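Local coordinates for cytochrome c-550-like protein (Thermosynechococcus elongatus, PDB 4LJI) that binds one heme c covalently per monomer, probably as a low-potential electron-transfer cytochrome, and can partially replace cytochrome c-550 (PsbV), at residues L12-T17 / V34-G39; S81-Q86 / T116-I121. All coordinates share one frame; numbering follows the deposited sequence.

Overall arrangement
Both contacts are buried and apolar, and no hydrogen bond crosses either pair of segments. Contact 1 lies nearer the outside of the protein. It joins the loop 12-17 to helix 33-46, and several residues of that loop are exposed. Contact 2 lies close to the centre of the chain. It joins helices 79-87 and 111-127 and forms part of the heme pocket, so an aromatic ring and an amide meet the cofactor alongside aliphatic side chains. One helix links the two: 111-127 forms one side of contact 2 and also packs on contact 1, where Leu36 CD2 reaches Ala119 O at 3.7 Å. Contact 1 itself stays away from the heme.

Contact 1 (L12-T17 / V34-G39); sequences LKVTDT and VDLTRG
Val14 and Leu36 form the tight part of this contact. Leu36 CD1 rests against one face of the branched end of Val14, nearly equidistant from CB and both methyls. Leu36 CD1 lies 3.6 Å from Val14 CG1 and 3.7 Å from Val14 CG2. The two side chains cross at about a right angle. Val14 has CG1 opposite its backbone N (chi1 175°) and CG2 beside that N, which lets both methyls meet the same leucine branch. Leu12 is a looser neighbour. Leu12 CD1 comes no closer than 4.3 Å to Leu36 CB. No hydrogen bond crosses, so van der Waals contact and the burial of apolar surface hold the segments together. Only 131 Å² is buried in all, and Leu36 gives the largest share. The rest of the segment is looser: Lys13, Thr15 and Asp16 are exposed and, like Thr17 at the start of strand 17-21, make no contact with 34-39. Lys13 leaves helical geometry with a positive phi (50°) and separates the two buried residues. The loop is also tied by its backbone: Arg123 hydrogen-bonds Leu12 O and Lys13 O, and a backbone hydrogen bond joins Val14 to Val8. The contact thus fits the turn between helix 6-10 and strand 17-21 against the early part of helix 33-46, while Leu12 packs on Phe120 and Leu36 on Ala119 of helix 111-127.

Contact 2 (S81-Q86 / T116-I121); sequences SLVAFQ and TLAAFI. With HEC (heme c), chain C.
Leu82 and Ala118 bring the two helices together through their CB atoms, 3.6 Å apart. The small alanine permits a close approach, with CA atoms 5.7 Å apart at this pair. Val83 CG2 adds a lighter touch, 4.2 Å from Ala118 CB. The Leu82 branches divide the work: CD1 lies alongside Ala118, and CD2 meets the heme methyl CMA at 3.6 Å. The Phe85 ring approaches heme pyrrole A obliquely, with its CE2 3.3 Å from heme C2A. The Gln86 chain bends at chi2 (58°) and lays its amide, tilted, over pyrrole B, where NE2 is 3.4 Å from heme C1B. Gln86 OE1 also sits at the edge of the Phe85 ring, in its plane. From helix 111-127, Ile121 CD1 meets heme CMB at 3.5 Å, and Leu117 touches the same methyl. Gln86 NE2 hydrogen-bonds Arg102 O, next to the axial ligand Cys101. With an alanine here in place of the glutamine, Arg102 O would probably lose this donor and a gap would open over pyrrole B. The helix interface is thus wholly aliphatic, Leu82, Leu117 and Ile121 carry it on to the heme methyls, and the bond to Arg102 O would help hold the buried amide over the ring.

Contact 1 (L12-T17 / V34-G39)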
loop_
_atom_site.group_PDB
_atom_site.type_symbol
_atom_site.label_atom_id
_atom_site.label_comp_id
_atom_site.label_asym_id
_atom_site.label_seq_id
_atom_site.Cartn_x
_atom_site.Cartn_y
_atom_site.Cartn_z
ATOM N N LEU A 12 15.785 -5.281 -11.921
ATOM C CA LEU A 12 16.050 -3.991 -12.550
ATOM C C LEU A 12 17.392 -3.959 -13.270
ATOM O O LEU A 12 17.706 -2.979 -13.957
ATOM C CB LEU A 12 16.018 -2.870 -11.533
ATOM C CG LEU A 12 14.684 -2.548 -10.830
ATOM C CD1 LEU A 12 14.756 -1.266 -10.032
ATOM C CD2 LEU A 12 13.493 -2.492 -11.785
ATOM N N LYS A 13 18.177 -5.025 -13.106
ATOM C CA LYS A 13 19.472 -5.175 -13.774
ATOM C C LYS A 13 20.365 -3.950 -13.602
ATOM O O LYS A 13 20.885 -3.414 -14.576
ATOM C CB LYS A 13 19.295 -5.498 -15.272
ATOM C CG LYS A 13 18.602 -6.813 -15.544
ATOM C CD LYS A 13 17.934 -6.830 -16.917
ATOM C CE LYS A 13 16.826 -7.884 -16.945
ATOM N NZ LYS A 13 15.727 -7.590 -17.912
ATOM N N VAL A 14 20.512 -3.512 -12.356
ATOM C CA VAL A 14 21.371 -2.376 -12.027
ATOM C C VAL A 14 22.296 -2.771 -10.876
ATOM O O VAL A 14 21.842 -2.983 -9.749
ATOM C CB VAL A 14 20.549 -1.123 -11.627
ATOM C CG1 VAL A 14 21.468 0.010 -11.179
ATOM C CG2 VAL A 14 19.660 -0.661 -12.771
ATOM N N THR A 15 23.592 -2.897 -11.172
ATOM C CA THR A 15 24.575 -3.310 -10.172
ATOM C C THR A 15 25.359 -2.099 -9.689
ATOM O O THR A 15 25.606 -1.938 -8.495
ATOM C CB THR A 15 25.570 -4.352 -10.737
ATOM O OG1 THR A 15 24.890 -5.590 -10.990
ATOM C CG2 THR A 15 26.707 -4.602 -9.749
ATOM N N ASP A 16 25.738 -1.250 -10.642
ATOM C CA ASP A 16 26.489 -0.029 -10.369
ATOM C C ASP A 16 25.582 1.197 -10.450
ATOM O O ASP A 16 25.062 1.690 -9.446
ATOM C CB ASP A 16 27.622 0.139 -11.396
ATOM C CG ASP A 16 28.671 -0.961 -11.314
ATOM O OD1 ASP A 16 28.316 -2.113 -10.983
ATOM O OD2 ASP A 16 29.857 -0.674 -11.581
ATOM N N THR A 17 25.443 1.712 -11.664
ATOM C CA THR A 17 24.614 2.871 -11.916
ATOM C C THR A 17 23.793 2.641 -13.164
ATOM O O THR A 17 24.061 1.732 -13.946
ATOM C CB THR A 17 25.438 4.175 -12.130
ATOM O OG1 THR A 17 26.264 4.023 -13.287
ATOM C CG2 THR A 17 26.286 4.488 -10.905
ATOM N N VAL A 34 21.840 1.625 -4.983
ATOM C CA VAL A 34 21.353 2.017 -3.674
ATOM C C VAL A 34 20.195 3.022 -3.771
ATOM O O VAL A 34 19.193 2.886 -3.070
ATOM C CB VAL A 34 22.495 2.574 -2.841
ATOM C CG1 VAL A 34 21.970 3.218 -1.566
ATOM C CG2 VAL A 34 23.478 1.467 -2.535
ATOM N N ASP A 35 20.314 3.995 -4.673
ATOM C CA ASP A 35 19.222 4.919 -4.966
ATOM C C ASP A 35 17.932 4.152 -5.336
ATOM O O ASP A 35 16.864 4.485 -4.865
ATOM C CB ASP A 35 19.537 5.812 -6.163
ATOM C CG ASP A 35 20.650 6.837 -5.897
ATOM O OD1 ASP A 35 20.794 7.355 -4.757
ATOM O OD2 ASP A 35 21.379 7.148 -6.859
ATOM N N LEU A 36 18.041 3.183 -6.245
ATOM C CA LEU A 36 16.861 2.436 -6.703
ATOM C C LEU A 36 16.313 1.543 -5.609
ATOM O O LEU A 36 15.105 1.334 -5.536
ATOM C CB LEU A 36 17.190 1.628 -7.952
ATOM C CG LEU A 36 17.605 2.459 -9.166
ATOM C CD1 LEU A 36 18.350 1.598 -10.164
ATOM C CD2 LEU A 36 16.389 3.076 -9.815
ATOM N N THR A 37 17.192 1.020 -4.753
ATOM C CA THR A 37 16.748 0.261 -3.585
ATOM C C THR A 37 15.942 1.133 -2.652
ATOM O O THR A 37 14.912 0.689 -2.097
ATOM C CB THR A 37 17.924 -0.285 -2.793
ATOM O OG1 THR A 37 18.607 -1.254 -3.579
ATOM C CG2 THR A 37 17.492 -0.908 -1.473
ATOM N N ARG A 38 16.373 2.387 -2.504
ATOM C CA ARG A 38 15.656 3.321 -1.628
ATOM C C ARG A 38 14.309 3.717 -2.228
ATOM O O ARG A 38 13.275 3.811 -1.546
ATOM C CB ARG A 38 16.509 4.561 -1.320
ATOM C CG ARG A 38 17.645 4.274 -0.329
ATOM C CD ARG A 38 18.359 5.529 0.115
ATOM N NE ARG A 38 19.659 5.212 0.697
ATOM C CZ ARG A 38 20.568 6.122 1.041
ATOM N NH1 ARG A 38 20.315 7.413 0.873
ATOM N NH2 ARG A 38 21.725 5.741 1.557
ATOM N N GLY A 39 14.290 3.834 -3.553
ATOM C CA GLY A 39 13.078 4.175 -4.272
ATOM C C GLY A 39 12.077 3.024 -4.194
ATOM O O GLY A 39 10.856 3.250 -4.008
#

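Contact 2 (S81-Q86 / T116-I121)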
loop_
_atom_site.group_PDB
_atom_site.type_symbol
_atom_site.label_atom_id
_atom_site.label_comp_id
_atom_site.label_asym_id
_atom_site.label_seq_id
_atom_site.Cartn_x
_atom_site.Cartn_y
_atom_site.Cartn_z
ATOM N N SER A 81 8.898 14.693 -14.812
ATOM C CA SER A 81 7.463 14.562 -15.057
ATOM C C SER A 81 6.788 13.692 -13.995
ATOM O O SER A 81 5.672 13.956 -13.630
ATOM C CB SER A 81 7.171 14.036 -16.478
ATOM O OG SER A 81 7.802 12.793 -16.731
ATOM N N LEU A 82 7.494 12.691 -13.485
ATOM C CA LEU A 82 6.889 11.797 -12.456
ATOM C C LEU A 82 6.843 12.552 -11.112
ATOM O O LEU A 82 5.866 12.466 -10.381
ATOM C CB LEU A 82 7.661 10.487 -12.326
ATOM C CG LEU A 82 7.381 9.519 -13.464
ATOM C CD1 LEU A 82 8.399 8.401 -13.423
ATOM C CD2 LEU A 82 6.002 8.997 -13.282
ATOM N N VAL A 83 7.885 13.313 -10.811
ATOM C CA VAL A 83 7.883 14.096 -9.571
ATOM C C VAL A 83 6.734 15.125 -9.591
ATOM O O VAL A 83 5.935 15.208 -8.623
ATOM C CB VAL A 83 9.257 14.794 -9.348
ATOM C CG1 VAL A 83 9.196 15.804 -8.189
ATOM C CG2 VAL A 83 10.293 13.717 -9.093
ATOM N N ALA A 84 6.598 15.844 -10.701
ATOM C CA ALA A 84 5.562 16.868 -10.815
ATOM C C ALA A 84 4.187 16.238 -10.724
ATOM O O ALA A 84 3.241 16.884 -10.287
ATOM C CB ALA A 84 5.679 17.610 -12.085
ATOM N N PHE A 85 4.093 14.984 -11.145
ATOM C CA PHE A 85 2.819 14.286 -11.099
ATOM C C PHE A 85 2.502 13.992 -9.649
ATOM O O PHE A 85 1.404 14.269 -9.172
ATOM C CB PHE A 85 2.832 12.983 -11.908
ATOM C CG PHE A 85 1.578 12.201 -11.763
ATOM C CD1 PHE A 85 0.449 12.534 -12.509
ATOM C CD2 PHE A 85 1.521 11.162 -10.852
ATOM C CE1 PHE A 85 -0.731 11.814 -12.343
ATOM C CE2 PHE A 85 0.360 10.432 -10.678
ATOM C CZ PHE A 85 -0.772 10.769 -11.444
ATOM N N GLN A 86 3.487 13.486 -8.928
ATOM C CA GLN A 86 3.214 13.037 -7.574
ATOM C C GLN A 86 2.912 14.200 -6.637
ATOM O O GLN A 86 2.201 14.048 -5.640
ATOM C CB GLN A 86 4.328 12.148 -7.042
ATOM C CG GLN A 86 3.704 10.952 -6.288
ATOM C CD GLN A 86 2.791 10.158 -7.175
ATOM O OE1 GLN A 86 3.162 9.797 -8.278
ATOM N NE2 GLN A 86 1.580 9.867 -6.698
ATOM N N THR A 116 14.039 9.382 -6.213
ATOM C CA THR A 116 14.420 7.978 -6.201
ATOM C C THR A 116 13.206 7.074 -6.443
ATOM O O THR A 116 13.367 6.023 -7.037
ATOM C CB THR A 116 15.098 7.568 -4.892
ATOM O OG1 THR A 116 14.126 7.595 -3.839
ATOM C CG2 THR A 116 16.282 8.483 -4.571
ATOM N N LEU A 117 12.019 7.491 -5.988
ATOM C CA LEU A 117 10.777 6.726 -6.233
ATOM C C LEU A 117 10.446 6.808 -7.725
ATOM O O LEU A 117 10.123 5.797 -8.355
ATOM C CB LEU A 117 9.635 7.248 -5.350
ATOM C CG LEU A 117 8.182 6.818 -5.545
ATOM C CD1 LEU A 117 8.102 5.285 -5.479
ATOM C CD2 LEU A 117 7.309 7.438 -4.449
ATOM N N ALA A 118 10.494 8.012 -8.294
ATOM C CA ALA A 118 10.321 8.132 -9.741
ATOM C C ALA A 118 11.345 7.273 -10.484
ATOM O O ALA A 118 10.965 6.586 -11.456
ATOM C CB ALA A 118 10.407 9.624 -10.200
ATOM N N ALA A 119 12.627 7.301 -10.078
ATOM C CA ALA A 119 13.638 6.479 -10.756
ATOM C C ALA A 119 13.294 4.980 -10.681
ATOM O O ALA A 119 13.423 4.255 -11.662
ATOM C CB ALA A 119 15.024 6.726 -10.169
ATOM N N PHE A 120 12.865 4.518 -9.517
ATOM C CA PHE A 120 12.448 3.126 -9.379
ATOM C C PHE A 120 11.323 2.775 -10.354
ATOM O O PHE A 120 11.414 1.782 -11.059
ATOM C CB PHE A 120 12.052 2.795 -7.940
ATOM C CG PHE A 120 11.424 1.465 -7.817
ATOM C CD1 PHE A 120 12.196 0.309 -7.814
ATOM C CD2 PHE A 120 10.036 1.353 -7.742
ATOM C CE1 PHE A 120 11.590 -0.978 -7.706
ATOM C CE2 PHE A 120 9.420 0.067 -7.648
ATOM C CZ PHE A 120 10.214 -1.090 -7.645
ATOM N N ILE A 121 10.280 3.606 -10.418
ATOM C CA ILE A 121 9.126 3.335 -11.271
ATOM C C ILE A 121 9.578 3.334 -12.714
ATOM O O ILE A 121 9.176 2.468 -13.501
ATOM C CB ILE A 121 8.019 4.398 -11.090
ATOM C CG1 ILE A 121 7.359 4.257 -9.718
ATOM C CG2 ILE A 121 6.947 4.271 -12.205
ATOM C CD1 ILE A 121 6.468 5.434 -9.395
HETATM FE FE HEC C . -1.046 6.260 -8.262
HETATM C CHA HEC C . -2.026 6.981 -11.493
HETATM C CHB HEC C . 2.244 6.871 -9.096
HETATM C CHC HEC C . -0.069 5.830 -4.910
HETATM C CHD HEC C . -4.139 5.172 -7.507
HETATM N NA HEC C . -0.066 6.758 -9.935
HETATM C C1A HEC C . -0.686 7.056 -11.148
HETATM C C2A HEC C . 0.346 7.412 -12.102
HETATM C C3A HEC C . 1.525 7.367 -11.424
HETATM C C4A HEC C . 1.292 7.013 -10.090
HETATM C CMA HEC C . 2.881 7.694 -11.992
HETATM C CAA HEC C . 0.168 7.758 -13.581
HETATM C CBA HEC C . 0.134 6.474 -14.447
HETATM C CGA HEC C . -0.018 6.727 -15.927
HETATM O O1A HEC C . -0.012 7.895 -16.409
HETATM O O2A HEC C . -0.144 5.732 -16.712
HETATM N NB HEC C . 0.743 6.315 -7.189
HETATM C C1B HEC C . 1.932 6.630 -7.739
HETATM C C2B HEC C . 2.919 6.590 -6.733
HETATM C C3B HEC C . 2.310 6.339 -5.528
HETATM C C4B HEC C . 0.891 6.136 -5.865
HETATM C CMB HEC C . 4.387 6.886 -6.944
HETATM C CAB HEC C . 2.932 6.205 -4.189
HETATM C CBB HEC C . 3.444 7.410 -3.733
HETATM N NC HEC C . -1.937 5.609 -6.520
HETATM C C1C HEC C . -1.368 5.539 -5.275
HETATM C C2C HEC C . -2.304 4.935 -4.427
HETATM C C3C HEC C . -3.461 4.747 -5.139
HETATM C C4C HEC C . -3.239 5.185 -6.474
HETATM C CMC HEC C . -2.069 4.604 -2.960
HETATM C CAC HEC C . -4.693 4.087 -4.602
HETATM C CBC HEC C . -5.377 4.629 -3.569
HETATM N ND HEC C . -2.717 6.105 -9.300
HETATM C C1D HEC C . -3.884 5.693 -8.781
HETATM C C2D HEC C . -4.941 5.816 -9.783
HETATM C C3D HEC C . -4.366 6.301 -10.901
HETATM C C4D HEC C . -2.955 6.465 -10.586
HETATM C CMD HEC C . -6.398 5.439 -9.596
HETATM C CAD HEC C . -5.063 6.629 -12.194
HETATM C CBD HEC C . -5.286 8.156 -12.199
HETATM C CGD HEC C . -6.108 8.933 -13.209
HETATM O O1D HEC C . -6.093 8.685 -14.445
HETATM O O2D HEC C . -6.807 9.884 -12.779
#